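Local structure of putative phosphoribosyltransferase (Neisseria gonorrhoeae, 5VOG) at residues Y38-I44 / K99-D105; T128-V133 / I149-S153; V133-K137 / W160-W166. The protein binds the alarmone ppGpp and is probably a phosphoribosyltransferase-like glycosyltransferase whose reaction is not established. One frame throughout, in Å; residues are numbered along the deposited sequence. Where two conformers were deposited one is given.

From the N terminus, interaction 1 comes first: pairing 38-44 with 99-105 closes a loop of 54 residues and sets two parallel strands side by side in the main sheet. Interaction 2 then continues that sheet, since strand 129-133 lies beside 101-105, with Val103 N and O facing Gly130 O and Ala132 N at 2.8 Å each, and strand 151-157 follows on its far side; it closes a loop of 15 residues that contains strand 135-137. Interactions 2 and 3 share Val133 and cross, because 133-137 precedes 149-153 whereas 160-166 follows it. Interaction 3, closing 22 residues, ties the chain beyond strand 129-133 to the segment carrying strand 161-163 at the nucleotide base.

Interaction 1: Y38-I44 / K99-D105; sequences YDAMIAI and KNVLVVD
Two neighbouring parallel strands, 40-44 and 101-105, both extended, approach to 4.4 Å between axes that cross at -27°, in the register Ala40-Val101, Met41-Leu102, Ile42-Val103 and Ala43-Val104, with CA atoms 4.6 to 5.0 Å apart. Lys99 lays its CB 3.5 Å from Asp39 OD2. Asn100 exchanges two hydrogen bonds with Asp39: Asn100 N donates to Asp39 OD2 and Asp39 N to Asn100 O, each at 2.8 Å; the Asn100 amide side chain is held instead by Thr128 N and Lys37 O. Val101, on the face of Ala40 and Ile42, puts CG2 4.0 Å from Ile42 CD1. Leu102 (t, p) turns to the other face, its CB 4.1 Å from the ring centroid of Tyr38 (m), a CH-pi contact over the ring; its N donates to Ala40 O at 2.9 Å and its O accepts from Ile42 N at 2.8 Å. Val103 (t) returns to the Val101 face, beneath helix 112-121, and meets CD1 of Ile44 (m, t) with CG1 at 3.6 Å. Val104 N donates to Ile42 O at 2.9 Å, Val104 O accepts from Ile44 N at 3.0 Å, and its CG2 lies 3.8 Å from SD of Met41 (m, t), on the face covered by helix 49-59. At Asp105 one water donates to both Asp105 OD1 (2.6 Å) and Ile44 O (2.7 Å). The pair is the parallel core of an alpha/beta sheet, and a hydrophobic strand ending in acidic Asp105 is consistent with the PRPP-binding motif of type I phosphoribosyltransferases, which in relatives leads into the phosphate-binding loop.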
loop_
_atom_site.group_PDB
_atom_site.type_symbol
_atom_site.label_atom_id
_atom_site.label_comp_id
_atom_site.label_asym_id
_atom_site.label_seq_id
_atom_site.Cartn_x
_atom_site.Cartn_y
_atom_site.Cartn_z
ATOM N N TYR A 38 12.412 14.240 4.724
ATOM C CA TYR A 38 11.650 13.967 3.519
ATOM C C TYR A 38 10.240 14.521 3.656
ATOM O O TYR A 38 9.673 14.583 4.752
ATOM C CB TYR A 38 11.642 12.464 3.215
ATOM C CG TYR A 38 13.006 12.037 2.735
ATOM C CD1 TYR A 38 13.369 12.188 1.405
ATOM C CD2 TYR A 38 13.955 11.553 3.628
ATOM C CE1 TYR A 38 14.638 11.840 0.965
ATOM C CE2 TYR A 38 15.216 11.201 3.202
ATOM C CZ TYR A 38 15.556 11.345 1.874
ATOM O OH TYR A 38 16.828 10.996 1.464
ATOM N N ASP A 39 9.697 14.966 2.525
ATOM C CA ASP A 39 8.392 15.605 2.473
ATOM C C ASP A 39 7.292 14.660 2.026
ATOM O O ASP A 39 6.118 14.912 2.325
ATOM C CB ASP A 39 8.452 16.816 1.537
ATOM C CG ASP A 39 9.473 17.837 1.991
ATOM O OD1 ASP A 39 9.288 18.403 3.091
ATOM O OD2 ASP A 39 10.475 18.057 1.269
ATOM N N ALA A 40 7.647 13.575 1.346
ATOM C CA ALA A 40 6.681 12.594 0.878
ATOM C C ALA A 40 7.430 11.318 0.532
ATOM O O ALA A 40 8.642 11.339 0.288
ATOM C CB ALA A 40 5.910 13.105 -0.343
ATOM N N MET A 41 6.695 10.207 0.535
ATOM C CA MET A 41 7.169 8.924 0.035
ATOM C C MET A 41 6.593 8.682 -1.352
ATOM O O MET A 41 5.497 9.151 -1.675
ATOM C CB MET A 41 6.754 7.773 0.960
ATOM C CG MET A 41 7.560 7.696 2.241
ATOM S SD MET A 41 6.972 6.374 3.327
ATOM C CE MET A 41 5.775 7.254 4.334
ATOM N N ILE A 42 7.341 7.951 -2.173
ATOM C CA ILE A 42 6.822 7.397 -3.421
ATOM C C ILE A 42 6.980 5.887 -3.304
ATOM O O ILE A 42 8.092 5.353 -3.439
ATOM C CB ILE A 42 7.540 7.948 -4.658
ATOM C CG1 ILE A 42 7.405 9.476 -4.710
ATOM C CG2 ILE A 42 6.989 7.297 -5.929
ATOM C CD1 ILE A 42 8.243 10.129 -5.790
ATOM N N ALA A 43 5.876 5.194 -3.018
ATOM C CA ALA A 43 5.898 3.742 -2.892
ATOM C C ALA A 43 5.838 3.105 -4.270
ATOM O O ALA A 43 5.044 3.514 -5.115
ATOM C CB ALA A 43 4.712 3.261 -2.054
ATOM N N ILE A 44 6.663 2.086 -4.491
ATOM C CA ILE A 44 6.608 1.313 -5.727
ATOM C C ILE A 44 5.733 0.091 -5.463
ATOM O O ILE A 44 6.163 -0.852 -4.799
ATOM C CB ILE A 44 8.004 0.898 -6.208
ATOM C CG1 ILE A 44 8.924 2.115 -6.347
ATOM C CG2 ILE A 44 7.896 0.146 -7.532
ATOM C CD1 ILE A 44 10.403 1.729 -6.554
ATOM N N LYS A 99 10.809 19.509 -3.581
ATOM C CA LYS A 99 10.723 18.843 -2.290
ATOM C C LYS A 99 11.619 17.609 -2.259
ATOM O O LYS A 99 12.180 17.183 -3.270
ATOM C CB LYS A 99 9.273 18.448 -1.985
ATOM C CG LYS A 99 8.318 19.623 -1.892
ATOM C CD LYS A 99 8.745 20.573 -0.790
ATOM C CE LYS A 99 7.766 21.721 -0.614
ATOM N NZ LYS A 99 8.183 22.611 0.507
ATOM N N ASN A 100 11.742 17.029 -1.067
ATOM C CA ASN A 100 12.510 15.810 -0.852
ATOM C C ASN A 100 11.555 14.623 -0.865
ATOM O O ASN A 100 10.591 14.599 -0.094
ATOM C CB ASN A 100 13.255 15.862 0.481
ATOM C CG ASN A 100 14.238 17.003 0.554
ATOM O OD1 ASN A 100 14.848 17.366 -0.445
ATOM N ND2 ASN A 100 14.394 17.578 1.739
ATOM N N VAL A 101 11.823 13.634 -1.716
ATOM C CA VAL A 101 10.944 12.472 -1.827
ATOM C C VAL A 101 11.737 11.200 -1.561
ATOM O O VAL A 101 12.891 11.063 -1.988
ATOM C CB VAL A 101 10.227 12.413 -3.194
ATOM C CG1 VAL A 101 9.269 13.605 -3.344
ATOM C CG2 VAL A 101 11.218 12.351 -4.342
ATOM N N LEU A 102 11.109 10.268 -0.843
ATOM C CA LEU A 102 11.717 9.007 -0.423
ATOM C C LEU A 102 11.023 7.873 -1.170
ATOM O O LEU A 102 9.849 7.582 -0.918
ATOM C CB LEU A 102 11.583 8.812 1.089
ATOM C CG LEU A 102 12.224 7.542 1.647
ATOM C CD1 LEU A 102 13.749 7.629 1.522
ATOM C CD2 LEU A 102 11.795 7.293 3.091
ATOM N N VAL A 103 11.750 7.226 -2.076
ATOM C CA VAL A 103 11.233 6.075 -2.811
ATOM C C VAL A 103 11.293 4.860 -1.892
ATOM O O VAL A 103 12.312 4.629 -1.240
ATOM C CB VAL A 103 12.058 5.859 -4.092
ATOM C CG1 VAL A 103 11.587 4.643 -4.867
ATOM C CG2 VAL A 103 12.031 7.126 -4.968
ATOM N N VAL A 104 10.206 4.080 -1.824
ATOM C CA VAL A 104 10.095 2.964 -0.880
ATOM C C VAL A 104 9.781 1.676 -1.637
ATOM O O VAL A 104 8.862 1.642 -2.461
ATOM C CB VAL A 104 9.018 3.228 0.193
ATOM C CG1 VAL A 104 8.876 2.015 1.118
ATOM C CG2 VAL A 104 9.317 4.502 0.974
ATOM N N ASP A 105 10.525 0.605 -1.345
ATOM C CA ASP A 105 10.210 -0.705 -1.908
ATOM C C ASP A 105 10.515 -1.778 -0.870
ATOM O O ASP A 105 11.126 -1.501 0.165
ATOM C CB ASP A 105 10.966 -0.953 -3.219
ATOM C CG ASP A 105 10.144 -1.729 -4.229
ATOM O OD1 ASP A 105 9.236 -2.477 -3.814
ATOM O OD2 ASP A 105 10.410 -1.603 -5.445
HETATM O O HOH W 1 7.420 -3.198 -5.480
#

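Interaction 2: T128-V133 / I149-S153; sequences TVGVAV and IPYFS
Val131 is the apolar centre of this pairing. In its p rotamer it brings CG1 3.5 Å from Tyr151 CD1 and 4.2 Å from Ile149 CG2, so that the valine is flanked along the second segment by an aliphatic and an aromatic group. On the same face, Val133 (m) places CG2 3.9 Å from Tyr151 CZ and 3.7 Å from Ser153 CB; Tyr151 is t, which extends its ring past both valines. The opposite face carries Ala132 and Phe152, the latter packed under helix 17-33 against Leu27 and Ile31. Both backbones are extended, and strands 129-133 and 151-153 run parallel, 4.7 Å between axes and only 10° apart in direction. The register is Val131-Tyr151, Ala132-Phe152 and Val133-Ser153, with CA atoms 5.0, 4.7 and 4.8 Å apart. In the phosphoribosyltransferase fold of this protein, the pair continues the central parallel sheet beyond strand 101-105; the chain between its members contains no helix, unlike a classical beta-alpha-beta crossover. The hydrogen bonds follow the parallel pattern: Val131 N donates to Pro150 O at 2.9 Å, Phe152 N to Val131 O at 2.9 Å, and Val133 N to Phe152 O at 2.9 Å. CA-H...O contacts accompany them, the shortest, from Ser153 CA to Val133 O at 3.1 Å, just past the last hydrogen bond. At the start, Pro150, which lacks an amide hydrogen, sets CD 3.3 Å from Val129 O. At the polar edge, Tyr151 OH is hydrogen-bonded to Asp108 OD2, and Ser153 OG to Glu136 OE1.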
loop_
_atom_site.group_PDB
_atom_site.type_symbol
_atom_site.label_atom_id
_atom_site.label_comp_id
_atom_site.label_asym_id
_atom_site.label_seq_id
_atom_site.Cartn_x
_atom_site.Cartn_y
_atom_site.Cartn_z
ATOM N N THR A 128 15.929 16.507 -3.135
ATOM C CA THR A 128 16.602 15.250 -2.838
ATOM C C THR A 128 15.663 14.096 -3.152
ATOM O O THR A 128 14.506 14.100 -2.721
ATOM C CB THR A 128 17.030 15.176 -1.368
ATOM O OG1 THR A 128 17.993 16.199 -1.091
ATOM C CG2 THR A 128 17.641 13.817 -1.042
ATOM N N VAL A 129 16.161 13.121 -3.909
ATOM C CA VAL A 129 15.522 11.820 -4.067
ATOM C C VAL A 129 16.345 10.811 -3.278
ATOM O O VAL A 129 17.540 10.643 -3.540
ATOM C CB VAL A 129 15.421 11.404 -5.543
ATOM C CG1 VAL A 129 14.776 10.021 -5.662
ATOM C CG2 VAL A 129 14.638 12.438 -6.338
ATOM N N GLY A 130 15.709 10.149 -2.307
ATOM C CA GLY A 130 16.329 9.078 -1.563
ATOM C C GLY A 130 15.572 7.776 -1.788
ATOM O O GLY A 130 14.471 7.761 -2.354
ATOM N N VAL A 131 16.174 6.674 -1.355
ATOM C CA VAL A 131 15.523 5.377 -1.487
ATOM C C VAL A 131 15.660 4.603 -0.183
ATOM O O VAL A 131 16.710 4.626 0.473
ATOM C CB VAL A 131 16.071 4.576 -2.692
ATOM C CG1 VAL A 131 17.509 4.183 -2.484
ATOM C CG2 VAL A 131 15.207 3.350 -2.966
ATOM N N ALA A 132 14.565 3.956 0.212
ATOM C CA ALA A 132 14.492 3.143 1.418
ATOM C C ALA A 132 13.886 1.799 1.052
ATOM O O ALA A 132 12.799 1.749 0.466
ATOM C CB ALA A 132 13.637 3.824 2.493
ATOM N N VAL A 133 14.578 0.711 1.376
ATOM C CA VAL A 133 14.074 -0.630 1.111
ATOM C C VAL A 133 14.039 -1.409 2.414
ATOM O O VAL A 133 14.886 -1.225 3.293
ATOM C CB VAL A 133 14.904 -1.384 0.051
ATOM C CG1 VAL A 133 14.689 -0.783 -1.308
ATOM C CG2 VAL A 133 16.388 -1.374 0.411
ATOM N N ILE A 149 22.100 9.719 -4.579
ATOM C CA ILE A 149 20.820 9.297 -4.011
ATOM C C ILE A 149 21.091 8.619 -2.673
ATOM O O ILE A 149 21.732 7.556 -2.643
ATOM C CB ILE A 149 20.061 8.369 -4.970
ATOM C CG1 ILE A 149 19.636 9.135 -6.226
ATOM C CG2 ILE A 149 18.847 7.755 -4.278
ATOM C CD1 ILE A 149 18.824 8.306 -7.197
ATOM N N PRO A 150 20.657 9.198 -1.552
ATOM C CA PRO A 150 20.802 8.509 -0.265
ATOM C C PRO A 150 20.064 7.179 -0.282
ATOM O O PRO A 150 18.969 7.061 -0.833
ATOM C CB PRO A 150 20.179 9.488 0.738
ATOM C CG PRO A 150 20.254 10.823 0.066
ATOM C CD PRO A 150 20.091 10.549 -1.402
ATOM N N TYR A 151 20.675 6.174 0.327
ATOM C CA TYR A 151 20.155 4.816 0.332
ATOM C C TYR A 151 20.086 4.291 1.758
ATOM O O TYR A 151 21.047 4.412 2.528
ATOM C CB TYR A 151 21.034 3.899 -0.532
ATOM C CG TYR A 151 20.660 2.428 -0.510
ATOM C CD1 TYR A 151 19.971 1.850 -1.569
ATOM C CD2 TYR A 151 21.031 1.608 0.553
ATOM C CE1 TYR A 151 19.636 0.503 -1.554
ATOM C CE2 TYR A 151 20.698 0.270 0.581
ATOM C CZ TYR A 151 20.015 -0.281 -0.480
ATOM O OH TYR A 151 19.701 -1.619 -0.444
ATOM N N PHE A 152 18.955 3.665 2.089
ATOM C CA PHE A 152 18.743 3.059 3.394
ATOM C C PHE A 152 18.090 1.700 3.208
ATOM O O PHE A 152 17.154 1.560 2.423
ATOM C CB PHE A 152 17.844 3.928 4.286
ATOM C CG PHE A 152 18.307 5.353 4.408
ATOM C CD1 PHE A 152 19.179 5.731 5.419
ATOM C CD2 PHE A 152 17.868 6.313 3.512
ATOM C CE1 PHE A 152 19.614 7.047 5.528
ATOM C CE2 PHE A 152 18.290 7.628 3.614
ATOM C CZ PHE A 152 19.168 7.997 4.624
ATOM N N SER A 153 18.566 0.706 3.940
ATOM C CA SER A 153 17.870 -0.565 4.000
ATOM C C SER A 153 17.568 -0.909 5.450
ATOM O O SER A 153 18.332 -0.576 6.357
ATOM C CB SER A 153 18.671 -1.686 3.333
ATOM O OG SER A 153 19.926 -1.876 3.966
#

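Interaction 3: V133-K137 / W160-W166. With G4P (guanosine-5',3'-tetraphosphate), chain D.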
loop_
_atom_site.group_PDB
_atom_site.type_symbol
_atom_site.label_atom_id
_atom_site.label_comp_id
_atom_site.label_asym_id
_atom_site.label_seq_id
_atom_site.Cartn_x
_atom_site.Cartn_y
_atom_site.Cartn_z
ATOM N N VAL A 133 14.578 0.711 1.376
ATOM C CA VAL A 133 14.074 -0.630 1.111
ATOM C C VAL A 133 14.039 -1.409 2.414
ATOM O O VAL A 133 14.886 -1.225 3.293
ATOM C CB VAL A 133 14.904 -1.384 0.051
ATOM C CG1 VAL A 133 14.689 -0.783 -1.308
ATOM C CG2 VAL A 133 16.388 -1.374 0.411
ATOM N N LEU A 134 13.030 -2.268 2.546
ATOM C CA LEU A 134 12.904 -3.079 3.750
ATOM C C LEU A 134 14.069 -4.057 3.879
ATOM O O LEU A 134 14.746 -4.104 4.917
ATOM C CB LEU A 134 11.559 -3.810 3.722
ATOM C CG LEU A 134 11.309 -4.967 4.694
ATOM C CD1 LEU A 134 11.349 -4.504 6.142
ATOM C CD2 LEU A 134 9.954 -5.603 4.381
ATOM N N HIS A 135 14.331 -4.830 2.824
ATOM C CA HIS A 135 15.339 -5.884 2.826
ATOM C C HIS A 135 16.329 -5.664 1.698
ATOM O O HIS A 135 15.930 -5.525 0.536
ATOM C CB HIS A 135 14.686 -7.251 2.653
ATOM C CG HIS A 135 13.812 -7.639 3.794
ATOM N ND1 HIS A 135 12.561 -8.190 3.618
ATOM C CD2 HIS A 135 14.020 -7.581 5.130
ATOM C CE1 HIS A 135 12.033 -8.447 4.801
ATOM N NE2 HIS A 135 12.901 -8.092 5.735
ATOM N N GLU A 136 17.620 -5.675 2.039
ATOM C CA GLU A 136 18.707 -5.568 1.070
ATOM C C GLU A 136 19.418 -6.914 0.982
ATOM O O GLU A 136 20.109 -7.316 1.923
ATOM C CB GLU A 136 19.686 -4.468 1.470
ATOM C CG GLU A 136 20.903 -4.406 0.568
ATOM C CD GLU A 136 21.933 -3.393 1.030
ATOM O OE1 GLU A 136 21.747 -2.764 2.098
ATOM O OE2 GLU A 136 22.939 -3.222 0.315
ATOM N N LYS A 137 19.269 -7.600 -0.150
ATOM C CA LYS A 137 19.970 -8.862 -0.351
ATOM C C LYS A 137 21.406 -8.617 -0.794
ATOM O O LYS A 137 21.663 -7.809 -1.693
ATOM C CB LYS A 137 19.265 -9.719 -1.390
ATOM C CG LYS A 137 17.917 -10.242 -0.976
ATOM C CD LYS A 137 17.443 -11.135 -2.100
ATOM C CE LYS A 137 16.163 -11.807 -1.811
ATOM N NZ LYS A 137 15.840 -12.708 -2.945
ATOM N N TRP A 160 18.926 -15.197 0.065
ATOM C CA TRP A 160 17.916 -16.198 0.366
ATOM C C TRP A 160 16.586 -15.747 -0.211
ATOM O O TRP A 160 16.356 -14.554 -0.423
ATOM C CB TRP A 160 17.751 -16.400 1.875
ATOM C CG TRP A 160 18.950 -16.949 2.590
ATOM C CD1 TRP A 160 20.133 -17.351 2.042
ATOM C CD2 TRP A 160 19.066 -17.154 3.998
ATOM N NE1 TRP A 160 20.981 -17.796 3.032
ATOM C CE2 TRP A 160 20.348 -17.685 4.241
ATOM C CE3 TRP A 160 18.206 -16.944 5.080
ATOM C CZ2 TRP A 160 20.789 -18.006 5.521
ATOM C CZ3 TRP A 160 18.648 -17.263 6.352
ATOM C CH2 TRP A 160 19.926 -17.787 6.560
ATOM N N TRP A 161 15.687 -16.700 -0.433
ATOM C CA TRP A 161 14.341 -16.335 -0.847
ATOM C C TRP A 161 13.533 -15.923 0.375
ATOM O O TRP A 161 13.383 -16.702 1.325
ATOM C CB TRP A 161 13.647 -17.474 -1.581
ATOM C CG TRP A 161 12.375 -16.977 -2.190
ATOM C CD1 TRP A 161 11.102 -17.194 -1.745
ATOM C CD2 TRP A 161 12.264 -16.129 -3.336
ATOM N NE1 TRP A 161 10.203 -16.544 -2.559
ATOM C CE2 TRP A 161 10.891 -15.883 -3.543
ATOM C CE3 TRP A 161 13.193 -15.559 -4.214
ATOM C CZ2 TRP A 161 10.422 -15.096 -4.597
ATOM C CZ3 TRP A 161 12.727 -14.774 -5.259
ATOM C CH2 TRP A 161 11.355 -14.551 -5.441
ATOM N N ILE A 162 13.014 -14.705 0.348
ATOM C CA ILE A 162 12.238 -14.160 1.454
ATOM C C ILE A 162 10.764 -14.429 1.200
ATOM O O ILE A 162 10.231 -14.073 0.141
ATOM C CB ILE A 162 12.499 -12.656 1.621
ATOM C CG1 ILE A 162 13.983 -12.401 1.903
ATOM C CG2 ILE A 162 11.612 -12.079 2.715
ATOM C CD1 ILE A 162 14.380 -10.927 1.757
ATOM N N ASN A 163 10.103 -15.053 2.172
ATOM C CA ASN A 163 8.664 -15.293 2.106
ATOM C C ASN A 163 7.961 -14.254 2.968
ATOM O O ASN A 163 8.133 -14.236 4.191
ATOM C CB ASN A 163 8.344 -16.711 2.563
ATOM C CG ASN A 163 8.956 -17.744 1.657
ATOM O OD1 ASN A 163 8.413 -18.043 0.601
ATOM N ND2 ASN A 163 10.120 -18.265 2.043
ATOM N N TYR A 164 7.183 -13.366 2.316
ATOM C CA TYR A 164 6.489 -12.270 2.976
ATOM C C TYR A 164 5.136 -12.723 3.505
ATOM O O TYR A 164 4.461 -13.541 2.878
ATOM C CB TYR A 164 6.301 -11.095 2.011
ATOM C CG TYR A 164 7.623 -10.428 1.728
ATOM C CD1 TYR A 164 8.212 -9.614 2.679
ATOM C CD2 TYR A 164 8.314 -10.667 0.542
ATOM C CE1 TYR A 164 9.443 -9.022 2.453
ATOM C CE2 TYR A 164 9.547 -10.080 0.302
ATOM C CZ TYR A 164 10.110 -9.265 1.271
ATOM O OH TYR A 164 11.347 -8.682 1.057
ATOM N N PRO A 165 4.722 -12.181 4.651
ATOM C CA PRO A 165 3.425 -12.585 5.211
ATOM C C PRO A 165 2.254 -12.192 4.325
ATOM O O PRO A 165 1.201 -12.844 4.372
ATOM C CB PRO A 165 3.391 -11.861 6.565
ATOM C CG PRO A 165 4.286 -10.660 6.376
ATOM C CD PRO A 165 5.382 -11.126 5.445
ATOM N N TRP A 166 2.408 -11.148 3.518
ATOM C CA TRP A 166 1.340 -10.722 2.626
ATOM C C TRP A 166 1.227 -11.597 1.386
ATOM O O TRP A 166 0.404 -11.305 0.512
ATOM C CB TRP A 166 1.535 -9.258 2.239
ATOM C CG TRP A 166 2.926 -8.838 1.785
ATOM C CD1 TRP A 166 3.490 -9.055 0.557
ATOM C CD2 TRP A 166 3.881 -8.064 2.533
ATOM N NE1 TRP A 166 4.740 -8.471 0.501
ATOM C CE2 TRP A 166 5.002 -7.862 1.700
ATOM C CE3 TRP A 166 3.899 -7.535 3.828
ATOM C CZ2 TRP A 166 6.119 -7.136 2.114
ATOM C CZ3 TRP A 166 5.011 -6.817 4.240
ATOM C CH2 TRP A 166 6.112 -6.636 3.388
HETATM P PB G4P D . 14.785 -4.292 -7.074
HETATM O O1B G4P D . 15.052 -3.393 -8.174
HETATM O O2B G4P D . 16.016 -5.052 -6.533
HETATM O O3B G4P D . 14.072 -3.542 -5.904
HETATM O O3A G4P D . 13.690 -5.378 -7.481
HETATM P PA G4P D . 13.665 -6.439 -8.663
HETATM O O1A G4P D . 13.418 -5.785 -9.967
HETATM O O2A G4P D . 14.913 -7.282 -8.611
HETATM O "O5'" G4P D . 12.439 -7.367 -8.181
HETATM C "C5'" G4P D . 11.641 -8.139 -9.099
HETATM C "C4'" G4P D . 10.608 -8.892 -8.302
HETATM O "O4'" G4P D . 11.238 -9.940 -7.545
HETATM C "C3'" G4P D . 9.837 -8.038 -7.291
HETATM O "O3'" G4P D . 8.428 -8.126 -7.595
HETATM C "C2'" G4P D . 10.139 -8.653 -5.921
HETATM O "O2'" G4P D . 9.025 -8.654 -5.030
HETATM C "C1'" G4P D . 10.560 -10.067 -6.314
HETATM N N9 G4P D . 11.497 -10.651 -5.352
HETATM C C8 G4P D . 12.863 -10.556 -5.371
HETATM N N7 G4P D . 13.436 -11.172 -4.364
HETATM C C5 G4P D . 12.378 -11.702 -3.639
HETATM C C6 G4P D . 12.353 -12.491 -2.446
HETATM O O6 G4P D . 13.317 -12.878 -1.780
HETATM N N1 G4P D . 11.067 -12.826 -2.070
HETATM C C2 G4P D . 9.928 -12.457 -2.738
HETATM N N2 G4P D . 8.766 -12.889 -2.241
HETATM N N3 G4P D . 9.936 -11.724 -3.848
HETATM C C4 G4P D . 11.179 -11.386 -4.240
HETATM P PC G4P D . 7.732 -7.216 -8.684
HETATM O O1C G4P D . 7.934 -7.771 -10.051
HETATM O O2C G4P D . 8.300 -5.840 -8.467
HETATM O O3C G4P D . 6.192 -7.205 -8.271
HETATM P PD G4P D . 5.378 -6.627 -7.027
HETATM O O1D G4P D . 6.286 -5.651 -6.354
HETATM O O2D G4P D . 4.125 -5.957 -7.636
HETATM O O3D G4P D . 5.000 -7.828 -6.201
#
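The guanine of ppGpp is read here, in a pocket whose layout resembles the base site of 6-oxopurine phosphoribosyltransferases: a lysine at the purine O6, an aromatic ring over the base, and one residue of backbone at its Watson-Crick edge. Lys137, fully extended after its CB, supplies the first element, with NZ donating to G4P O6 at 2.8 Å and, in this structure, also to G4P N7 at 3.2 Å; Asp109 forms a salt bridge with the same ammonium. Ile162 supplies the third. Its N donates to G4P O6 at 2.8 Å, while its O accepts from G4P N1 at 2.7 Å and from G4P N2 at 3.0 Å. Trp161, its CB turned away from 133-137, lays one ring face over the base, with CZ2 3.3 Å from G4P C2. Between the protein segments themselves the contact is largely made by side chains, for the axes of strands 135-137 and 161-163 run nearly antiparallel (160°) but stay 10.0 Å apart. His135 ND1 and Tyr164 OH share a hydrogen bond of 2.9 Å, the two rings meeting rim to rim, and Ile162 CD1 packs 3.8 Å from His135 ND1. Leu134 CD2 touches Tyr164 CE1 at 4.0 Å and Trp166 CH2 at 4.1 Å. Elsewhere the ligand is hydrogen-bonded to Ser110 and Thr113 of the same chain and to Arg56 of the second subunit. N7 is common to both purines, but two donors at O6 would oppose adenine's amino group, and Ile162 O needs the N1 hydrogen and 2-amino group that adenine lacks, so the pocket favours guanine.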